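Myosin regulatory light chain (Physarum polycephalum, PDB 2BL0) serves as an EF-hand regulatory light chain of myosin II and binds a calcium ion, which probably contributes to its regulatory role. Local coordinates at residues 62-65 against 66-70; 44-47 against 48-52; 7-10 against 11-14. One frame throughout, in Å; residues are numbered along the deposited sequence. Where two conformers were deposited one is given.

Interaction 1: residues 62-65 against 66-70; sequences PEFL and SMMGR. With CA (calcium ion), chain E.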
loop_
_atom_site.group_PDB
_atom_site.type_symbol
_atom_site.label_atom_id
_atom_site.label_comp_id
_atom_site.label_asym_id
_atom_site.label_seq_id
_atom_site.Cartn_x
_atom_site.Cartn_y
_atom_site.Cartn_z
ATOM N N PRO C 62 5.120 -8.085 30.484
ATOM C CA PRO C 62 5.689 -6.936 29.751
ATOM C C PRO C 62 7.107 -7.157 29.207
ATOM O O PRO C 62 7.425 -6.602 28.157
ATOM C CB PRO C 62 5.635 -5.801 30.756
ATOM C CG PRO C 62 4.454 -6.170 31.667
ATOM C CD PRO C 62 4.524 -7.673 31.773
ATOM N N GLU C 63 7.924 -7.935 29.918
ATOM C CA GLU C 63 9.275 -8.288 29.472
ATOM C C GLU C 63 9.230 -9.189 28.233
ATOM O O GLU C 63 9.936 -8.960 27.265
ATOM C CB GLU C 63 10.043 -8.968 30.595
ATOM C CG GLU C 63 10.421 -8.048 31.749
ATOM C CD GLU C 63 11.128 -8.795 32.863
ATOM O OE1 GLU C 63 10.489 -9.674 33.436
ATOM O OE2 GLU C 63 12.338 -8.603 33.126
ATOM N N PHE C 64 8.402 -10.230 28.293
ATOM C CA PHE C 64 8.176 -11.138 27.171
ATOM C C PHE C 64 7.649 -10.342 25.973
ATOM O O PHE C 64 8.132 -10.500 24.859
ATOM C CB PHE C 64 7.178 -12.209 27.606
ATOM C CG PHE C 64 6.754 -13.162 26.514
ATOM C CD1 PHE C 64 7.594 -14.195 26.123
ATOM C CD2 PHE C 64 5.511 -13.032 25.892
ATOM C CE1 PHE C 64 7.215 -15.089 25.131
ATOM C CE2 PHE C 64 5.117 -13.921 24.896
ATOM C CZ PHE C 64 5.976 -14.957 24.510
ATOM N N LEU C 65 6.651 -9.487 26.220
ATOM C CA LEU C 65 6.033 -8.672 25.173
ATOM C C LEU C 65 7.038 -7.788 24.470
ATOM O O LEU C 65 7.059 -7.720 23.221
ATOM C CB LEU C 65 4.923 -7.776 25.747
ATOM C CG LEU C 65 4.168 -6.921 24.718
ATOM C CD1 LEU C 65 3.555 -7.837 23.656
ATOM C CD2 LEU C 65 3.108 -6.047 25.389
ATOM N N SER C 66 7.855 -7.083 25.249
ATOM C CA SER C 66 8.880 -6.222 24.674
ATOM C C SER C 66 9.829 -7.021 23.750
ATOM O O SER C 66 10.171 -6.566 22.636
ATOM C CB SER C 66 9.680 -5.506 25.768
ATOM O OG SER C 66 10.721 -4.710 25.190
ATOM N N MET C 67 10.227 -8.202 24.204
ATOM C CA MET C 67 11.176 -9.034 23.464
ATOM C C MET C 67 10.572 -9.556 22.167
ATOM O O MET C 67 11.193 -9.431 21.087
ATOM C CB MET C 67 11.680 -10.183 24.342
ATOM C CG MET C 67 12.547 -11.211 23.596
ATOM S SD MET C 67 12.720 -12.700 24.513
ATOM C CE MET C 67 11.099 -13.405 24.341
ATOM N N MET C 68 9.360 -10.105 22.259
ATOM C CA MET C 68 8.690 -10.674 21.097
ATOM C C MET C 68 8.388 -9.567 20.081
ATOM O O MET C 68 8.582 -9.757 18.883
ATOM C CB MET C 68 7.404 -11.392 21.492
ATOM C CG MET C 68 7.599 -12.620 22.373
ATOM S SD MET C 68 8.518 -13.917 21.541
ATOM C CE MET C 68 7.428 -14.429 20.338
ATOM N N GLY C 69 7.904 -8.428 20.579
ATOM C CA GLY C 69 7.677 -7.240 19.756
ATOM C C GLY C 69 8.891 -6.758 18.988
ATOM O O GLY C 69 8.782 -6.414 17.804
ATOM N N ARG C 70 10.051 -6.750 19.643
ATOM C CA ARG C 70 11.297 -6.316 19.016
ATOM C C ARG C 70 11.587 -7.187 17.788
ATOM O O ARG C 70 11.902 -6.674 16.720
ATOM C CB ARG C 70 12.471 -6.381 20.011
ATOM C CG ARG C 70 12.567 -5.182 21.000
ATOM C CD ARG C 70 13.701 -5.273 22.081
ATOM N NE ARG C 70 13.994 -6.644 22.540
ATOM C CZ ARG C 70 14.811 -7.515 21.917
ATOM N NH1 ARG C 70 15.448 -7.187 20.792
ATOM N NH2 ARG C 70 14.991 -8.732 22.417
HETATM CA CA CA E . 12.270 -9.926 35.169
#

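Interaction 2: residues 44-47 against 48-52; sequences FNEM and FNEAD. With CA (calcium ion), chain E.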
loop_
_atom_site.group_PDB
_atom_site.type_symbol
_atom_site.label_atom_id
_atom_site.label_comp_id
_atom_site.label_asym_id
_atom_site.label_seq_id
_atom_site.Cartn_x
_atom_site.Cartn_y
_atom_site.Cartn_z
ATOM N N PHE C 44 19.945 -21.791 26.041
ATOM C CA PHE C 44 18.891 -21.639 27.052
ATOM C C PHE C 44 19.133 -20.425 27.927
ATOM O O PHE C 44 18.239 -19.615 28.144
ATOM C CB PHE C 44 18.760 -22.875 27.950
ATOM C CG PHE C 44 17.757 -22.704 29.059
ATOM C CD1 PHE C 44 16.406 -22.916 28.821
ATOM C CD2 PHE C 44 18.154 -22.270 30.319
ATOM C CE1 PHE C 44 15.481 -22.741 29.820
ATOM C CE2 PHE C 44 17.230 -22.075 31.325
ATOM C CZ PHE C 44 15.881 -22.315 31.074
ATOM N N ASN C 45 20.341 -20.293 28.458
ATOM C CA ASN C 45 20.648 -19.136 29.283
ATOM C C ASN C 45 20.490 -17.854 28.492
ATOM O O ASN C 45 19.967 -16.870 29.015
ATOM C CB ASN C 45 22.069 -19.228 29.869
ATOM C CG ASN C 45 22.187 -20.301 30.918
ATOM O OD1 ASN C 45 21.215 -20.609 31.613
ATOM N ND2 ASN C 45 23.370 -20.901 31.032
ATOM N N GLU C 46 20.900 -17.881 27.223
ATOM C CA GLU C 46 20.770 -16.715 26.335
ATOM C C GLU C 46 19.301 -16.342 26.151
ATOM O O GLU C 46 18.938 -15.179 26.261
ATOM C CB GLU C 46 21.408 -17.026 24.977
ATOM C CG GLU C 46 21.219 -16.016 23.858
ATOM C CD GLU C 46 21.860 -16.501 22.561
ATOM O OE1 GLU C 46 21.461 -17.576 22.039
ATOM O OE2 GLU C 46 22.784 -15.827 22.068
ATOM N N MET C 47 18.453 -17.333 25.896
ATOM C CA MET C 47 17.043 -17.043 25.623
ATOM C C MET C 47 16.357 -16.544 26.897
ATOM O O MET C 47 15.523 -15.643 26.840
ATOM C CB MET C 47 16.311 -18.230 24.981
ATOM C CG MET C 47 15.632 -19.236 25.943
ATOM S SD MET C 47 14.916 -20.641 25.081
ATOM C CE MET C 47 13.420 -19.990 24.575
ATOM N N PHE C 48 16.729 -17.100 28.051
ATOM C CA PHE C 48 16.105 -16.681 29.300
ATOM C C PHE C 48 16.482 -15.228 29.611
ATOM O O PHE C 48 15.631 -14.409 29.960
ATOM C CB PHE C 48 16.448 -17.594 30.489
ATOM C CG PHE C 48 15.673 -17.233 31.725
ATOM C CD1 PHE C 48 14.387 -17.721 31.921
ATOM C CD2 PHE C 48 16.192 -16.339 32.642
ATOM C CE1 PHE C 48 13.638 -17.334 33.017
ATOM C CE2 PHE C 48 15.450 -15.937 33.737
ATOM C CZ PHE C 48 14.165 -16.444 33.929
ATOM N N ASN C 49 17.759 -14.932 29.455
ATOM C CA ASN C 49 18.288 -13.618 29.748
ATOM C C ASN C 49 17.758 -12.591 28.755
ATOM O O ASN C 49 17.565 -11.454 29.126
ATOM C CB ASN C 49 19.822 -13.632 29.757
ATOM C CG ASN C 49 20.423 -14.501 30.895
ATOM O OD1 ASN C 49 21.546 -14.972 30.772
ATOM N ND2 ASN C 49 19.680 -14.702 31.993
ATOM N N GLU C 50 17.512 -12.991 27.503
ATOM C CA GLU C 50 16.923 -12.079 26.500
ATOM C C GLU C 50 15.553 -11.610 26.991
ATOM O O GLU C 50 15.186 -10.430 26.850
ATOM C CB GLU C 50 16.710 -12.808 25.151
ATOM C CG GLU C 50 17.949 -12.970 24.292
ATOM C CD GLU C 50 17.739 -13.828 23.054
ATOM O OE1 GLU C 50 16.739 -14.587 22.977
ATOM O OE2 GLU C 50 18.600 -13.742 22.145
ATOM N N ALA C 51 14.793 -12.552 27.549
ATOM C CA ALA C 51 13.406 -12.292 27.948
ATOM C C ALA C 51 13.348 -11.574 29.288
ATOM O O ALA C 51 12.536 -10.675 29.474
ATOM C CB ALA C 51 12.642 -13.585 28.027
ATOM N N ASP C 52 14.229 -11.960 30.202
ATOM C CA ASP C 52 14.279 -11.403 31.548
ATOM C C ASP C 52 15.143 -10.139 31.566
ATOM O O ASP C 52 16.264 -10.136 32.079
ATOM C CB ASP C 52 14.831 -12.452 32.518
ATOM C CG ASP C 52 14.886 -11.962 33.971
ATOM O OD1 ASP C 52 14.062 -11.114 34.382
ATOM O OD2 ASP C 52 15.743 -12.407 34.782
HETATM CA CA CA E . 12.270 -9.926 35.169
#

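Interaction 3: residues 7-10 against 11-14; sequences EFKE and AFEL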
loop_
_atom_site.group_PDB
_atom_site.type_symbol
_atom_site.label_atom_id
_atom_site.label_comp_id
_atom_site.label_asym_id
_atom_site.label_seq_id
_atom_site.Cartn_x
_atom_site.Cartn_y
_atom_site.Cartn_z
ATOM N N GLU C 7 -2.205 -11.915 20.989
ATOM C CA GLU C 7 -1.627 -13.196 20.658
ATOM C C GLU C 7 -0.399 -13.483 21.548
ATOM O O GLU C 7 -0.204 -14.601 22.035
ATOM C CB GLU C 7 -1.217 -13.206 19.195
ATOM C CG GLU C 7 -0.733 -14.547 18.731
ATOM C CD GLU C 7 -0.589 -14.628 17.235
ATOM O OE1 GLU C 7 0.205 -13.837 16.666
ATOM O OE2 GLU C 7 -1.253 -15.495 16.643
ATOM N N PHE C 8 0.438 -12.477 21.750
ATOM C CA PHE C 8 1.588 -12.691 22.626
ATOM C C PHE C 8 1.146 -12.941 24.052
ATOM O O PHE C 8 1.747 -13.742 24.737
ATOM C CB PHE C 8 2.581 -11.534 22.571
ATOM C CG PHE C 8 3.294 -11.417 21.262
ATOM C CD1 PHE C 8 3.709 -12.553 20.566
ATOM C CD2 PHE C 8 3.532 -10.171 20.704
ATOM C CE1 PHE C 8 4.358 -12.431 19.358
ATOM C CE2 PHE C 8 4.179 -10.063 19.511
ATOM C CZ PHE C 8 4.591 -11.202 18.838
ATOM N N LYS C 9 0.073 -12.295 24.482
ATOM C CA LYS C 9 -0.438 -12.493 25.834
ATOM C C LYS C 9 -1.000 -13.909 25.972
ATOM O O LYS C 9 -0.745 -14.570 26.964
ATOM C CB LYS C 9 -1.492 -11.423 26.187
ATOM C CG LYS C 9 -2.106 -11.527 27.586
ATOM C CD LYS C 9 -1.112 -11.213 28.680
ATOM C CE LYS C 9 -1.691 -11.423 30.079
ATOM N NZ LYS C 9 -0.719 -12.132 30.961
ATOM N N GLU C 10 -1.726 -14.376 24.954
ATOM C CA GLU C 10 -2.269 -15.730 24.959
ATOM C C GLU C 10 -1.144 -16.763 25.059
ATOM O O GLU C 10 -1.242 -17.715 25.818
ATOM C CB GLU C 10 -3.153 -15.970 23.722
ATOM C CG GLU C 10 -4.483 -15.243 23.792
ATOM C CD GLU C 10 -5.252 -15.212 22.480
ATOM O OE1 GLU C 10 -4.732 -15.694 21.457
ATOM O OE2 GLU C 10 -6.395 -14.690 22.479
ATOM N N ALA C 11 -0.060 -16.548 24.317
ATOM C CA ALA C 11 1.093 -17.441 24.348
ATOM C C ALA C 11 1.732 -17.440 25.716
ATOM O O ALA C 11 2.059 -18.490 26.255
ATOM C CB ALA C 11 2.106 -17.051 23.304
ATOM N N PHE C 12 1.955 -16.246 26.269
ATOM C CA PHE C 12 2.547 -16.133 27.592
ATOM C C PHE C 12 1.699 -16.912 28.620
ATOM O O PHE C 12 2.224 -17.610 29.499
ATOM C CB PHE C 12 2.658 -14.663 27.997
ATOM C CG PHE C 12 3.326 -14.453 29.328
ATOM C CD1 PHE C 12 4.703 -14.364 29.416
ATOM C CD2 PHE C 12 2.568 -14.366 30.484
ATOM C CE1 PHE C 12 5.319 -14.176 30.658
ATOM C CE2 PHE C 12 3.164 -14.195 31.724
ATOM C CZ PHE C 12 4.548 -14.093 31.802
ATOM N N GLU C 13 0.385 -16.766 28.512
ATOM C CA GLU C 13 -0.539 -17.445 29.417
ATOM C C GLU C 13 -0.366 -18.968 29.313
ATOM O O GLU C 13 -0.391 -19.664 30.325
ATOM C CB GLU C 13 -1.990 -17.039 29.132
ATOM C CG GLU C 13 -2.351 -15.646 29.630
ATOM C CD GLU C 13 -2.084 -15.474 31.107
ATOM O OE1 GLU C 13 -2.801 -16.084 31.921
ATOM O OE2 GLU C 13 -1.134 -14.748 31.443
ATOM N N LEU C 14 -0.178 -19.484 28.105
ATOM C CA LEU C 14 0.041 -20.928 27.928
ATOM C C LEU C 14 1.352 -21.333 28.562
ATOM O O LEU C 14 1.456 -22.412 29.149
ATOM C CB LEU C 14 0.074 -21.340 26.444
ATOM C CG LEU C 14 -1.237 -21.428 25.682
ATOM C CD1 LEU C 14 -0.984 -22.126 24.341
ATOM C CD2 LEU C 14 -2.323 -22.158 26.476
#

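Interaction 1: residues 62-65 against 66-70
Met68 N donates to Phe64 O at 2.9 Å in a nearly straight hydrogen bond (N-H...O 170°). The bond belongs to helix 61-72, the exiting helix of a calcium-loaded EF-hand. Met68 CG comes up to the same oxygen, 3.3 Å from Phe64 O, so the carbonyl receives a backbone N-H while a methylene of the same residue packs against it. Around this turn the helical bonding continues from Ser66 N to Pro62 O, from Met67 N to Glu63 O and from Gly69 N to Leu65 O.

The side chains of Phe64 and Met68 make the apolar part of the contact. With CG of Phe64 anti to the backbone N (chi1 175°), the ring stands beside its own carbonyl carbon, and Met68 CG settles over one face as a CH-pi contact, 3.7 Å from the ring centroid. The turn at chi2 (-64°) brings Met68 SD obliquely to the ring, 4.5 Å from the Phe64 centroid, in a Met-aromatic contact; the bend at chi3 then sets the direction of CE. Met67 adds its methyl, CE lying 4.0 Å from Phe64 CD1 in an oblique approach. Beyond this turn Phe64 packs on Phe15 and Met68 on Phe8, both of helix 3-15, whereas Met67 turns to Ala51 of helix 41-51.

Glu63 extends from the start of the same turn to the metal. Its OE1 also accepts a hydrogen bond from Gln60 N, and both carboxylate oxygens bind the calcium ion, Glu63 OE1 at 2.5 Å and Glu63 OE2 at 2.4 Å.

Interaction 2: residues 44-47 against 48-52
With CG of Asn49 turned beside its own backbone N (chi1 -65°), the amide lies back along the helix near the carbonyl of Asn45, one turn earlier. Asn49 OD1 comes to 3.0 Å from Asn45 O, two acceptors facing each other without a hydrogen bond. The main-chain bond Asn49 N to Asn45 O, also at 3.0 Å, means that backbone and side chain of Asn49 crowd a single carbonyl. Asn49 ND2 is directed away from it and lies in plane at the edge of the neighbouring Phe48 ring.

Phe48 N bonds to Phe44 O at 2.9 Å, and Phe48 CB packs 3.6 Å from that oxygen. The two phenylalanines lie one turn apart on a buried side of helix 41-51: Phe44 packs on Leu28 and Leu32 of helix 25-35, and Phe48 on Ile59 of strand 58-60. The last of these bonds, Ala51 N to Met47 O, is longer at 3.3 Å, and its acceptor also takes a hydrogen bond from an aromatic side chain of another protein chain.

After the last helical residue, the backbone of Asp52 leaves the helical range while its N still bonds to Phe48 O at 2.8 Å. Its carboxylate divides its work: Asp52 OD1 binds the calcium ion at 2.3 Å and OD2 accepts from Gly57 N, which fixes the rotation of the group. A helix followed at once by an aspartate that binds the metal, with Thr54, Asn56, Glu63 and the backbone oxygen of Lys58 completing the protein ligands, is the entering helix of an EF-hand, Asp52 taking the first position of the calcium-binding loop.

Interaction 3: residues 7-10 against 11-14
Glu13 CB sits beside the carbonyl of Lys9, 3.5 Å from Lys9 O, the acceptor that Glu13 N also uses, at 2.9 Å. One bond further out, Glu13 CG stays over this carbonyl, 3.3 Å from Lys9 O, because chi1 (-75°) holds it next to the backbone N. A bend at chi2 (-56°) then swings the carboxylate toward the amino end of Lys9. Glu13 CD approaches to 3.6 Å from Lys9 NZ, and at the tip Glu13 OE2 takes a hydrogen bond from Lys9 NZ at 2.7 Å, part of a salt bridge. The ammonium comes from above the carboxylate plane, 41° out of it. The same OE2 lies in plane at the edge of the Phe12 ring.

The two charged chains thus bridge one turn of helix 3-15, the entering helix of the first EF-hand of the light chain, the lysine arriving from residue i and the glutamate from residue i+4. Lys9 has its own bend at chi2; its CE flanks Glu13 OE2 at 3.6 Å, and its NZ stands obliquely to the Phe12 ring, 4.0 Å from CD2. With an alanine in place of Lys9, the carboxylate of Glu13 would probably be left without its charged mate and set free to turn.

The Phe12 ring meets Phe61 edge-to-face, and Lys9 packs on Phe61 as well. Elsewhere on the helix Phe8 lies against Leu65 and Met72 of helix 61-72 and meets an aromatic ring of another protein chain, while Glu7 OE2 forms a salt bridge with a basic side chain of that protein. The helical backbone bonds here run from Ala11 N to Glu7 O, from Phe12 N to Phe8 O and from Leu14 N to Glu10 O.

In the fold
Along the chain the order is interaction 3, interaction 2, interaction 1, lying on helices 3-15, 41-51 and 61-72 of the N-terminal pair of EF-hands. Interaction 1 is the hub: its centre lies about 12 Å from that of interaction 2 and about 11 Å from that of interaction 3, and it touches both. Interactions 2 and 3 are about 18 Å apart between centres, with nearest atoms about 8 Å apart. Helices 41-51 and 61-72 flank the calcium site, Asp52 following the first directly and Glu63 lying in the second, whereas helix 3-15 packs on helix 61-72 without binding this ion. The metal site is thereby tied through helix 61-72 to the neighbouring EF-hand.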